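Putative transcriptional regulator, sugar-binding family (Arthrobacter aurescens, PDB 3NZE) probably acts as a sugar-responsive transcriptional regulator of the SorC family, in which DNA binding and carbohydrate binding are both expected. Local coordinates at residues V22-V27 with T249-D254; A154-G159 with R226-S231; S231-I236 with D254-R259; M44-T49 with S69-H74; E218-V223 with A245-D250. One frame throughout, in Å; residues are numbered along the deposited sequence. Where two conformers were deposited one is given.

Interaction 1: residues V22-V27 with T249-D254; sequences VDVHVV and TDLILD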
# COMPACT_ATOMS: atom_id res chain seq x y z
N VAL A 22 12.55 -10.46 2.54
CA VAL A 22 11.12 -10.49 2.82
C VAL A 22 10.58 -11.86 2.43
O VAL A 22 11.16 -12.54 1.59
CB VAL A 22 10.34 -9.44 2.01
CG1 VAL A 22 10.72 -8.05 2.46
CG2 VAL A 22 10.58 -9.63 0.51
N ASP A 23 9.47 -12.26 3.06
CA ASP A 23 8.78 -13.45 2.59
C ASP A 23 8.03 -13.05 1.33
O ASP A 23 7.60 -11.89 1.20
CB ASP A 23 7.87 -14.03 3.68
CG ASP A 23 8.66 -14.82 4.73
OD1 ASP A 23 9.07 -15.95 4.41
OD2 ASP A 23 8.88 -14.32 5.85
N VAL A 24 7.91 -13.97 0.38
CA VAL A 24 7.38 -13.60 -0.93
C VAL A 24 6.57 -14.70 -1.60
O VAL A 24 6.89 -15.89 -1.48
CB VAL A 24 8.52 -13.14 -1.87
CG1 VAL A 24 9.57 -14.21 -1.98
CG2 VAL A 24 7.99 -12.75 -3.25
N HIS A 25 5.51 -14.28 -2.30
CA HIS A 25 4.72 -15.14 -3.15
C HIS A 25 4.73 -14.56 -4.55
O HIS A 25 4.27 -13.43 -4.77
CB HIS A 25 3.27 -15.23 -2.65
CG HIS A 25 3.11 -16.05 -1.41
ND1 HIS A 25 3.24 -15.52 -0.14
CD2 HIS A 25 2.85 -17.37 -1.24
CE1 HIS A 25 3.06 -16.48 0.75
NE2 HIS A 25 2.82 -17.61 0.11
N VAL A 26 5.26 -15.32 -5.49
CA VAL A 26 5.29 -14.90 -6.89
C VAL A 26 4.13 -15.58 -7.59
O VAL A 26 3.99 -16.80 -7.55
CB VAL A 26 6.64 -15.28 -7.55
CG1 VAL A 26 6.58 -15.07 -9.05
CG2 VAL A 26 7.77 -14.46 -6.94
N VAL A 27 3.29 -14.78 -8.23
CA VAL A 27 2.10 -15.29 -8.90
C VAL A 27 2.37 -15.48 -10.37
O VAL A 27 2.62 -14.52 -11.09
CB VAL A 27 0.93 -14.30 -8.72
CG1 VAL A 27 -0.37 -14.84 -9.35
CG2 VAL A 27 0.72 -14.00 -7.24
N THR A 249 7.13 -6.92 5.15
CA THR A 249 7.61 -8.20 5.67
C THR A 249 7.19 -9.34 4.73
O THR A 249 7.85 -10.38 4.64
CB THR A 249 7.08 -8.51 7.09
OG1 THR A 249 5.65 -8.45 7.09
CG2 THR A 249 7.62 -7.50 8.09
N ASP A 250 6.07 -9.14 4.03
CA ASP A 250 5.50 -10.13 3.13
C ASP A 250 5.16 -9.45 1.81
O ASP A 250 4.54 -8.39 1.80
CB ASP A 250 4.24 -10.74 3.73
CG ASP A 250 4.49 -11.42 5.07
OD1 ASP A 250 4.74 -12.64 5.09
OD2 ASP A 250 4.46 -10.72 6.10
N LEU A 251 5.58 -10.04 0.71
CA LEU A 251 5.39 -9.42 -0.59
C LEU A 251 4.66 -10.37 -1.53
O LEU A 251 5.00 -11.55 -1.61
CB LEU A 251 6.76 -9.06 -1.17
CG LEU A 251 6.85 -8.56 -2.61
CD1 LEU A 251 6.19 -7.18 -2.72
CD2 LEU A 251 8.30 -8.50 -3.06
N ILE A 252 3.64 -9.86 -2.22
CA ILE A 252 2.96 -10.62 -3.26
C ILE A 252 3.05 -9.83 -4.56
O ILE A 252 2.69 -8.66 -4.60
CB ILE A 252 1.48 -10.88 -2.92
CG1 ILE A 252 1.35 -11.62 -1.59
CG2 ILE A 252 0.80 -11.71 -4.03
CD1 ILE A 252 1.12 -10.71 -0.42
N LEU A 253 3.57 -10.45 -5.62
CA LEU A 253 3.74 -9.74 -6.89
C LEU A 253 3.69 -10.69 -8.07
O LEU A 253 3.85 -11.90 -7.91
CB LEU A 253 5.05 -8.95 -6.91
CG LEU A 253 6.37 -9.68 -7.21
CD1 LEU A 253 7.51 -8.67 -7.34
CD2 LEU A 253 6.72 -10.73 -6.16
N ASP A 254 3.45 -10.15 -9.26
CA ASP A 254 3.31 -10.99 -10.44
C ASP A 254 4.68 -11.41 -10.96
O ASP A 254 5.69 -10.75 -10.69
CB ASP A 254 2.56 -10.25 -11.54
CG ASP A 254 3.30 -9.01 -12.02
OD1 ASP A 254 3.33 -8.02 -11.26
OD2 ASP A 254 3.86 -9.05 -13.14
O HOH W 1 7.09 -12.54 7.10
O HOH W 2 9.85 -11.20 6.51
O HOH W 3 3.95 -13.10 0.84

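Interaction 2: residues A154-G159 with R226-S231; sequences AIFGVG and RICVVS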
# COMPACT_ATOMS: atom_id res chain seq x y z
N ALA A 154 -0.34 -4.26 8.56
CA ALA A 154 -0.59 -3.19 7.59
C ALA A 154 -0.65 -3.84 6.22
O ALA A 154 0.14 -4.73 5.94
CB ALA A 154 0.53 -2.16 7.61
N ILE A 155 -1.59 -3.41 5.39
CA ILE A 155 -1.71 -3.97 4.05
C ILE A 155 -1.73 -2.84 3.06
O ILE A 155 -2.51 -1.90 3.21
CB ILE A 155 -3.01 -4.78 3.87
CG1 ILE A 155 -3.19 -5.76 5.03
CG2 ILE A 155 -3.01 -5.51 2.53
CD1 ILE A 155 -4.56 -6.44 5.08
N PHE A 156 -0.88 -2.92 2.03
CA PHE A 156 -0.72 -1.79 1.12
C PHE A 156 -0.16 -2.18 -0.23
O PHE A 156 0.57 -3.17 -0.37
CB PHE A 156 0.18 -0.71 1.73
CG PHE A 156 1.51 -1.22 2.25
CD1 PHE A 156 2.61 -1.33 1.41
CD2 PHE A 156 1.64 -1.58 3.57
CE1 PHE A 156 3.84 -1.79 1.89
CE2 PHE A 156 2.87 -2.04 4.07
CZ PHE A 156 3.96 -2.14 3.22
N GLY A 157 -0.48 -1.36 -1.23
CA GLY A 157 0.19 -1.42 -2.52
C GLY A 157 1.31 -0.38 -2.56
O GLY A 157 1.66 0.22 -1.54
N VAL A 158 1.86 -0.17 -3.75
CA VAL A 158 2.98 0.76 -3.90
C VAL A 158 2.74 1.66 -5.11
O VAL A 158 2.45 1.16 -6.20
CB VAL A 158 4.31 0.01 -4.11
CG1 VAL A 158 5.48 0.99 -4.24
CG2 VAL A 158 4.57 -0.94 -2.95
N GLY A 159 2.85 2.97 -4.91
CA GLY A 159 2.82 3.90 -6.01
C GLY A 159 4.20 3.98 -6.62
O GLY A 159 5.20 3.73 -5.94
N ARG A 226 3.72 -6.53 7.59
CA ARG A 226 3.40 -5.53 6.58
C ARG A 226 3.29 -6.24 5.23
O ARG A 226 4.28 -6.74 4.69
CB ARG A 226 4.48 -4.45 6.52
CG ARG A 226 4.45 -3.49 7.70
CD ARG A 226 5.51 -3.82 8.71
NE ARG A 226 6.85 -3.74 8.14
CZ ARG A 226 7.95 -4.09 8.80
NH1 ARG A 226 9.14 -4.00 8.20
NH2 ARG A 226 7.87 -4.52 10.04
N ILE A 227 2.08 -6.29 4.70
CA ILE A 227 1.81 -7.07 3.50
C ILE A 227 1.75 -6.11 2.33
O ILE A 227 0.88 -5.24 2.28
CB ILE A 227 0.48 -7.86 3.58
CG1 ILE A 227 0.51 -8.89 4.71
CG2 ILE A 227 0.22 -8.61 2.29
CD1 ILE A 227 0.27 -8.34 6.07
N CYS A 228 2.69 -6.28 1.42
CA CYS A 228 2.87 -5.38 0.29
C CYS A 228 2.45 -6.10 -0.99
O CYS A 228 2.95 -7.20 -1.28
CB CYS A 228 4.35 -4.98 0.22
SG CYS A 228 4.74 -3.89 -1.15
N VAL A 229 1.55 -5.49 -1.75
CA VAL A 229 1.00 -6.16 -2.93
C VAL A 229 1.28 -5.31 -4.15
O VAL A 229 0.91 -4.15 -4.19
CB VAL A 229 -0.53 -6.34 -2.82
CG1 VAL A 229 -1.03 -7.10 -4.04
CG2 VAL A 229 -0.90 -7.06 -1.52
N VAL A 230 1.94 -5.90 -5.13
CA VAL A 230 2.36 -5.17 -6.32
C VAL A 230 2.01 -5.90 -7.62
O VAL A 230 2.22 -7.10 -7.73
CB VAL A 230 3.88 -4.95 -6.28
CG1 VAL A 230 4.40 -4.54 -7.64
CG2 VAL A 230 4.21 -3.91 -5.22
N SER A 231 1.51 -5.17 -8.60
CA SER A 231 1.27 -5.75 -9.93
C SER A 231 1.64 -4.76 -11.04
O SER A 231 1.29 -3.58 -10.98
CB SER A 231 -0.18 -6.19 -10.08
OG SER A 231 -0.37 -6.85 -11.32
O HOH W 4 0.62 -1.90 -5.69

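Interaction 3: residues S231-I236 with D254-R259; sequences SGASKI and DEASAR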
# COMPACT_ATOMS: atom_id res chain seq x y z
N SER A 231 1.51 -5.17 -8.60
CA SER A 231 1.27 -5.75 -9.93
C SER A 231 1.64 -4.76 -11.04
O SER A 231 1.29 -3.58 -10.98
CB SER A 231 -0.18 -6.19 -10.08
OG SER A 231 -0.37 -6.85 -11.32
N GLY A 232 2.37 -5.25 -12.04
CA GLY A 232 2.80 -4.39 -13.14
C GLY A 232 4.30 -4.15 -13.07
O GLY A 232 4.77 -3.37 -12.24
N ALA A 233 5.04 -4.82 -13.95
CA ALA A 233 6.50 -4.72 -13.96
C ALA A 233 7.03 -3.32 -14.23
O ALA A 233 8.13 -2.97 -13.81
CB ALA A 233 7.09 -5.70 -14.98
N SER A 234 6.25 -2.50 -14.92
CA SER A 234 6.70 -1.15 -15.26
C SER A 234 6.67 -0.22 -14.04
O SER A 234 6.99 0.96 -14.14
CB SER A 234 5.85 -0.57 -16.39
OG SER A 234 4.53 -0.34 -15.95
N LYS A 235 6.28 -0.77 -12.89
CA LYS A 235 6.24 -0.00 -11.64
C LYS A 235 7.30 -0.47 -10.64
O LYS A 235 7.19 -0.25 -9.42
CB LYS A 235 4.85 -0.11 -11.00
CG LYS A 235 3.74 0.51 -11.85
CD LYS A 235 2.41 0.45 -11.13
CE LYS A 235 1.27 0.88 -12.05
NZ LYS A 235 -0.05 0.79 -11.37
N ILE A 236 8.34 -1.12 -11.15
CA ILE A 236 9.34 -1.73 -10.27
C ILE A 236 10.17 -0.71 -9.50
O ILE A 236 10.70 -1.02 -8.43
CB ILE A 236 10.24 -2.71 -11.05
CG1 ILE A 236 10.41 -4.00 -10.25
CG2 ILE A 236 11.59 -2.07 -11.37
CD1 ILE A 236 9.08 -4.62 -9.84
N ASP A 254 3.45 -10.15 -9.26
CA ASP A 254 3.31 -10.99 -10.44
C ASP A 254 4.68 -11.41 -10.96
O ASP A 254 5.69 -10.75 -10.69
CB ASP A 254 2.56 -10.25 -11.54
CG ASP A 254 3.30 -9.01 -12.02
OD1 ASP A 254 3.33 -8.02 -11.26
OD2 ASP A 254 3.86 -9.05 -13.14
N GLU A 255 4.68 -12.50 -11.71
CA GLU A 255 5.89 -13.10 -12.27
C GLU A 255 6.76 -12.10 -13.02
O GLU A 255 7.97 -12.06 -12.82
CB GLU A 255 5.49 -14.26 -13.19
CG GLU A 255 6.63 -14.99 -13.86
CD GLU A 255 6.13 -16.08 -14.79
OE1 GLU A 255 4.94 -16.45 -14.69
OE2 GLU A 255 6.92 -16.57 -15.62
N ALA A 256 6.16 -11.28 -13.88
CA ALA A 256 6.95 -10.33 -14.65
C ALA A 256 7.66 -9.31 -13.76
O ALA A 256 8.84 -9.01 -13.97
CB ALA A 256 6.10 -9.62 -15.70
N SER A 257 6.94 -8.79 -12.77
CA SER A 257 7.54 -7.87 -11.81
C SER A 257 8.67 -8.55 -11.04
O SER A 257 9.68 -7.92 -10.76
CB SER A 257 6.49 -7.34 -10.82
OG SER A 257 5.51 -6.55 -11.47
N ALA A 258 8.50 -9.82 -10.70
CA ALA A 258 9.52 -10.52 -9.92
C ALA A 258 10.79 -10.69 -10.74
O ALA A 258 11.90 -10.56 -10.23
CB ALA A 258 9.01 -11.87 -9.43
N ARG A 259 10.61 -10.97 -12.03
CA ARG A 259 11.76 -11.12 -12.92
C ARG A 259 12.53 -9.81 -13.05
O ARG A 259 13.76 -9.81 -13.12
CB ARG A 259 11.32 -11.64 -14.29
CG ARG A 259 10.91 -13.12 -14.27
CD ARG A 259 10.63 -13.65 -15.68
NE ARG A 259 9.81 -14.87 -15.67
CZ ARG A 259 10.27 -16.07 -15.31
NH1 ARG A 259 11.54 -16.22 -14.94
NH2 ARG A 259 9.46 -17.12 -15.33
O HOH W 5 3.51 -7.31 -15.13

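Interaction 4: residues M44-T49 with S69-H74; sequences MQAART and SAVSRH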
# COMPACT_ATOMS: atom_id res chain seq x y z
N MSE A 44 -5.86 -12.02 -5.92
CA MSE A 44 -6.35 -13.29 -5.41
C MSE A 44 -5.32 -13.97 -4.52
O MSE A 44 -5.66 -14.48 -3.45
CB MSE A 44 -6.72 -14.25 -6.54
CG MSE A 44 -8.04 -14.00 -7.17
SE MSE A 44 -8.55 -15.54 -8.25
CE MSE A 44 -8.95 -16.83 -6.86
N GLN A 45 -4.07 -14.02 -4.96
CA GLN A 45 -3.04 -14.63 -4.14
C GLN A 45 -2.83 -13.82 -2.86
O GLN A 45 -2.63 -14.38 -1.79
CB GLN A 45 -1.72 -14.76 -4.91
CG GLN A 45 -0.57 -15.28 -4.05
CD GLN A 45 -0.82 -16.69 -3.57
OE1 GLN A 45 -1.04 -17.60 -4.37
NE2 GLN A 45 -0.80 -16.88 -2.25
N ALA A 46 -2.86 -12.50 -2.98
CA ALA A 46 -2.66 -11.67 -1.80
C ALA A 46 -3.74 -11.96 -0.76
O ALA A 46 -3.46 -12.06 0.43
CB ALA A 46 -2.64 -10.17 -2.18
N ALA A 47 -4.99 -12.08 -1.21
CA ALA A 47 -6.09 -12.36 -0.30
C ALA A 47 -5.86 -13.67 0.43
O ALA A 47 -6.11 -13.79 1.63
CB ALA A 47 -7.42 -12.42 -1.08
N ARG A 48 -5.38 -14.67 -0.30
CA ARG A 48 -5.10 -15.97 0.28
C ARG A 48 -4.01 -15.86 1.34
O ARG A 48 -4.06 -16.53 2.37
CB ARG A 48 -4.70 -16.97 -0.81
CG ARG A 48 -4.16 -18.27 -0.26
CD ARG A 48 -4.03 -19.32 -1.35
NE ARG A 48 -5.34 -19.78 -1.80
CZ ARG A 48 -5.54 -20.92 -2.45
NH1 ARG A 48 -4.51 -21.71 -2.73
NH2 ARG A 48 -6.76 -21.27 -2.82
N THR A 49 -3.03 -15.01 1.08
CA THR A 49 -1.93 -14.81 2.02
C THR A 49 -2.32 -14.00 3.25
O THR A 49 -1.87 -14.27 4.37
CB THR A 49 -0.72 -14.18 1.31
OG1 THR A 49 -0.22 -15.11 0.33
CG2 THR A 49 0.37 -13.85 2.31
N SER A 69 -8.21 -2.29 -3.62
CA SER A 69 -9.58 -2.52 -4.03
C SER A 69 -9.70 -3.93 -4.60
O SER A 69 -10.59 -4.69 -4.22
CB SER A 69 -10.01 -1.50 -5.08
OG SER A 69 -11.41 -1.57 -5.28
N ALA A 70 -8.79 -4.27 -5.51
CA ALA A 70 -8.78 -5.62 -6.09
C ALA A 70 -8.63 -6.68 -5.00
O ALA A 70 -9.34 -7.68 -5.00
CB ALA A 70 -7.70 -5.74 -7.14
N VAL A 71 -7.69 -6.47 -4.09
CA VAL A 71 -7.51 -7.38 -2.96
C VAL A 71 -8.81 -7.56 -2.18
O VAL A 71 -9.20 -8.68 -1.84
CB VAL A 71 -6.39 -6.87 -2.04
CG1 VAL A 71 -6.32 -7.69 -0.74
CG2 VAL A 71 -5.07 -6.89 -2.78
N SER A 72 -9.50 -6.45 -1.90
CA SER A 72 -10.69 -6.52 -1.07
C SER A 72 -11.79 -7.35 -1.71
O SER A 72 -12.62 -7.93 -1.02
CB SER A 72 -11.22 -5.12 -0.75
OG SER A 72 -11.79 -4.51 -1.90
N ARG A 73 -11.79 -7.42 -3.04
CA ARG A 73 -12.80 -8.20 -3.75
C ARG A 73 -12.56 -9.70 -3.65
O ARG A 73 -13.47 -10.49 -3.92
CB ARG A 73 -12.88 -7.78 -5.21
CG ARG A 73 -13.43 -6.39 -5.41
CD ARG A 73 -13.63 -6.08 -6.88
NE ARG A 73 -13.95 -4.67 -7.08
CZ ARG A 73 -15.18 -4.17 -7.01
NH1 ARG A 73 -15.38 -2.87 -7.22
NH2 ARG A 73 -16.21 -4.96 -6.74
N HIS A 74 -11.36 -10.11 -3.24
CA HIS A 74 -11.02 -11.54 -3.21
C HIS A 74 -10.89 -12.15 -1.82
O HIS A 74 -10.53 -13.33 -1.67
CB HIS A 74 -9.75 -11.79 -4.03
CG HIS A 74 -9.89 -11.45 -5.48
ND1 HIS A 74 -10.56 -12.26 -6.37
CD2 HIS A 74 -9.46 -10.38 -6.19
CE1 HIS A 74 -10.54 -11.70 -7.57
NE2 HIS A 74 -9.87 -10.57 -7.49

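Interaction 5: residues E218-V223 with A245-D250; sequences EQLRQV and AGLATD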
# COMPACT_ATOMS: atom_id res chain seq x y z
N GLU A 218 8.67 5.19 9.57
CA GLU A 218 9.12 4.73 10.88
C GLU A 218 8.02 3.97 11.62
O GLU A 218 8.26 2.91 12.20
CB GLU A 218 9.64 5.90 11.73
CG GLU A 218 10.16 5.44 13.10
CD GLU A 218 10.57 6.60 14.00
OE1 GLU A 218 10.47 7.77 13.57
OE2 GLU A 218 10.99 6.33 15.15
N GLN A 219 6.80 4.51 11.60
CA GLN A 219 5.68 3.80 12.22
C GLN A 219 5.40 2.46 11.54
O GLN A 219 5.18 1.46 12.22
CB GLN A 219 4.43 4.68 12.22
CG GLN A 219 3.25 4.02 12.91
CD GLN A 219 2.05 4.95 13.01
OE1 GLN A 219 2.05 5.90 13.80
NE2 GLN A 219 1.03 4.68 12.21
N LEU A 220 5.39 2.44 10.21
CA LEU A 220 5.19 1.18 9.49
C LEU A 220 6.21 0.13 9.89
O LEU A 220 5.87 -1.04 10.07
CB LEU A 220 5.28 1.39 7.98
CG LEU A 220 4.05 1.90 7.25
CD1 LEU A 220 4.31 1.78 5.76
CD2 LEU A 220 2.82 1.11 7.66
N ARG A 221 7.46 0.54 10.00
CA ARG A 221 8.51 -0.43 10.28
C ARG A 221 8.36 -1.08 11.65
O ARG A 221 9.00 -2.09 11.92
CB ARG A 221 9.90 0.20 10.11
CG ARG A 221 10.33 0.37 8.65
CD ARG A 221 11.80 0.81 8.54
NE ARG A 221 12.00 2.20 8.94
CZ ARG A 221 12.00 3.24 8.11
NH1 ARG A 221 11.82 3.06 6.81
NH2 ARG A 221 12.18 4.46 8.58
N GLN A 222 7.51 -0.52 12.51
CA GLN A 222 7.30 -1.10 13.83
C GLN A 222 6.09 -2.02 13.87
O GLN A 222 5.82 -2.67 14.88
CB GLN A 222 7.15 -0.02 14.91
CG GLN A 222 8.04 1.21 14.74
CD GLN A 222 9.50 0.86 14.57
OE1 GLN A 222 10.01 -0.07 15.20
NE2 GLN A 222 10.20 1.61 13.71
N VAL A 223 5.33 -2.06 12.77
CA VAL A 223 4.16 -2.90 12.70
C VAL A 223 4.63 -4.34 12.48
O VAL A 223 5.60 -4.59 11.76
CB VAL A 223 3.21 -2.45 11.58
CG1 VAL A 223 2.03 -3.42 11.44
CG2 VAL A 223 2.71 -1.05 11.86
N ALA A 245 13.46 0.77 1.81
CA ALA A 245 12.99 1.39 3.04
C ALA A 245 12.59 0.37 4.10
O ALA A 245 12.29 0.73 5.25
CB ALA A 245 11.83 2.34 2.75
N GLY A 246 12.59 -0.91 3.73
CA GLY A 246 12.26 -1.98 4.65
C GLY A 246 10.81 -1.99 5.07
O GLY A 246 10.46 -2.39 6.18
N LEU A 247 9.94 -1.52 4.17
CA LEU A 247 8.56 -1.33 4.54
C LEU A 247 7.77 -2.64 4.67
O LEU A 247 6.87 -2.72 5.49
CB LEU A 247 7.87 -0.37 3.57
CG LEU A 247 8.46 1.03 3.56
CD1 LEU A 247 7.57 1.94 2.71
CD2 LEU A 247 8.54 1.57 4.99
N ALA A 248 8.14 -3.66 3.89
CA ALA A 248 7.35 -4.89 3.82
C ALA A 248 7.97 -6.02 4.65
O ALA A 248 9.17 -6.06 4.83
CB ALA A 248 7.24 -5.34 2.38
N THR A 249 7.13 -6.92 5.15
CA THR A 249 7.61 -8.20 5.67
C THR A 249 7.19 -9.34 4.73
O THR A 249 7.85 -10.38 4.64
CB THR A 249 7.08 -8.51 7.09
OG1 THR A 249 5.65 -8.45 7.09
CG2 THR A 249 7.62 -7.50 8.09
N ASP A 250 6.07 -9.14 4.03
CA ASP A 250 5.50 -10.13 3.13
C ASP A 250 5.16 -9.45 1.81
O ASP A 250 4.54 -8.39 1.80
CB ASP A 250 4.24 -10.74 3.73
CG ASP A 250 4.49 -11.42 5.07
OD1 ASP A 250 4.74 -12.64 5.09
OD2 ASP A 250 4.46 -10.72 6.10

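Interaction 1: residues V22-V27 with T249-D254
The carbonyl oxygen Leu251 O takes two bonds, one from His25 N at 2.9 Å and one from a water that also reaches His25 ND1 at 2.7 Å. This water lies in the plane of the imidazole, at its edge, and ties ring and neighbouring backbone together. The two strands run parallel, 13° apart, in unbroken register from Asp23-Asp250 to Val27-Asp254. Further bonds alternate between them, from the short Leu251 N to Asp23 O, 2.8 Å, to Val27 N on Leu253 O. At the start of the pair two carboxylates come near each other, with Asp23 OD2 and Asp250 OD1 4.5 Å apart, and a water lies within bonding distance of both oxygens and would probably ease their repulsion. Asp250 OD2 accepts the Thr249 hydroxyl and a salt bridge from Arg225. An alanine at Asp250 would probably leave the Arg225 guanidinium without this acidic mate and the Thr249 hydroxyl without this acceptor. On the opposite face Leu253 CG stands between its backbone N and carbonyl carbon (chi1 81°), and methyl CD2 meets Val24 CG2 at 3.8 Å and Val26 CG2 at 4.0 Å. On the face of His25, the side chains of Val27 and Ile252 cross obliquely, CG2 to CG2 3.9 Å. Helices 9-20 and 255-261 cover the side of Val24, Val26 and Leu253, helix 35-50 packs on His25 and Val27, and strand 225-230 flanks strand 250-254 along its other edge.

Interaction 2: residues A154-G159 with R226-S231
Residues 154-156 and 226-230 run parallel, their axes 4.7 Å apart at closest approach and within 9° of each other, joined through Ile227, whose N donates to Ala154 O (2.8 Å) and whose O accepts from Phe156 N. Val229 N continues the pattern onto Phe156 O. One step further the strands part, and a water fills in, accepting from Val158 N and donating to Val229 O. Phe156 dominates the side-chain contact. Its CG lies between backbone N and carbonyl carbon (chi1 52°), and the ring leans toward the neighbouring strand: CE1 meets Cys228 CB at 3.6 Å, Arg226 CB sits at the ring edge 3.8 Å from CE2, and Ile227 O stands above one face, offset toward the rim. The Arg226 side chain lies beside the ring, its guanidinium turned only 11° from the ring plane and bonded to Leu247 O. Cys228 SG, oblique to the Phe156 ring, also meets Val158 CG2, 3.5 Å away. Ile155 and Ile227 point to the opposite face, where helices 35-50 and 66-73 cover residues of this sheet. Adjacent parallel strands with buried, largely apolar side chains are consistent with the central sheet of a Rossmann-like alpha/beta domain, the class to which this family is assigned.

Interaction 3: residues S231-I236 with D254-R259
A polar contact centred on Asp254 joins Gly232 and Ala233, in the loop leaving strand 225-230, to the N-terminal turn of helix 255-261. Asp254 OD1 is gripped from opposite faces of its carboxylate: Gly232 N approaches from above the plane at 3.0 Å, and Ser257 OG donates on the syn side at 2.6 Å. The other oxygen, OD2, accepts Ser257 N at 3.1 Å, a capping bond from the helix to its N-cap residue. A water donates to Asp254 OD2 (2.7 Å) and accepts from Ala233 N, a second link between loop and helix. Both segments lie at the C-terminal ends of neighbouring parallel strands, 225-230 and 250-254, where the connecting loops of a Rossmann-like sheet gather. At a phi of 109° a side chain at Gly232 would run into the Ser231 carbonyl oxygen. An alanine in place of Asp254 would probably leave Gly232 N and Ser257 N without these acceptors and the Ser257 hydroxyl without its partner. Carbon contacts lie beside the carboxylate: Ala233 CB rests on Ala256 CB at 4.1 Å, and Ile236 CD1 packs on Ser257, 3.9 Å from Ser257 CB and 3.5 Å from Ser257 O.

Interaction 4: residues M44-T49 with S69-H74
In both Met44 and His74 the first torsion sets CG anti to the carbonyl carbon, beside the backbone N (chi1 -80° and -62°), and this brings the selenomethionine methylene over the imidazole. Met44 CG lies 3.4 Å from the ring centroid, 24° off the normal, a CH-pi contact displaced toward the rim, with His74 ND1 the nearest ring atom at 3.2 Å. The two side chains cross at about a right angle. Selenium, one bond further out, is oblique to the ring with SE 4.8 Å from the centroid. The rotation of the imidazole is held by a hydrogen bond between His74 NE2 and Asp40 OD1, one turn before Met44 in the same helix, so one helix meets the ring both at NE2 and over a face. Helices 35-50 and 66-73 belong to successive beta-alpha-beta crossovers, from strand 23-27 to 59-62 and from there to 84-87, and lie side by side on the same face of the sheet. Small residues line the seam. Ala47 CB touches His74 O at 3.3 Å and His74 CB at 3.8 Å. Deeper in, Ala46 CB meets the Val71 methyl CG2 at 4.1 Å, and both residues rest on Val229 of the sheet. No hydrogen bond joins the two segments directly. Within 69-74, His74 N bonds to Val71 O, 2.9 Å, near the ring.

Interaction 5: residues E218-V223 with A245-D250
Leu220 is the first residue of 218-223 to touch the other segment: its CD1 meets Leu247 CD2 at 4.3 Å, and both leucines pack on Val192 of strand 188-192. Arg221 follows and carries most of the contact. The aliphatic part of its side chain lies against the carbonyl groups of the turn, CG 3.7 Å from Gly246 O and CD 3.3 Å from Ala245 O. A bend at the third torsion (chi3 -72°) swings NE away from the extended line. At the end of the side chain NH1 donates to Ala245 O at 2.8 Å, with an angle at the hydrogen of 148°. This nitrogen lies in the plane of the carbonyl, on a lone pair, and is also 4.0 Å from Leu247 CD2. Gln222 folds back on its own helix, NE2 bonding to Glu218 O at 2.8 Å. Val223 N is held by Leu220 O, and Val223 O by Arg226 NH2. Arg226 also donates to Gly246 O, so it ties the same two segments from the strand side. Gly246, at positive phi (69°), forms the Schellman turn that ends helix 236-244. The acceptors met by Arg221 and Arg226 thus belong largely to a helix C-terminus and the turn after it, where carbonyl oxygens gather and a positive guanidinium would probably be favoured by the local field.

Interactions 1 and 2 are buried strand pairs of one sheet, on adjacent strands, 250-254 in one and 225-230 in the other, and rest on regular backbone bonds with largely apolar side chains, apart from His25 and the carboxylates of interaction 1 and Arg226 in interaction 2. Interaction 4 lies between two helices covering that sheet and reaches it through Val229; its means are carbon contacts and a ring face, partly at the surface. Interactions 3 and 5 sit at opposite ends of strand 250-254, their centres about 21 Å apart, and both tie down chain turns by polar groups, a carboxylate at a helix start in one and a guanidinium at a helix end in the other. Asp254 joins interaction 3 to interaction 1, while Thr249 and Asp250 join interaction 5 to it.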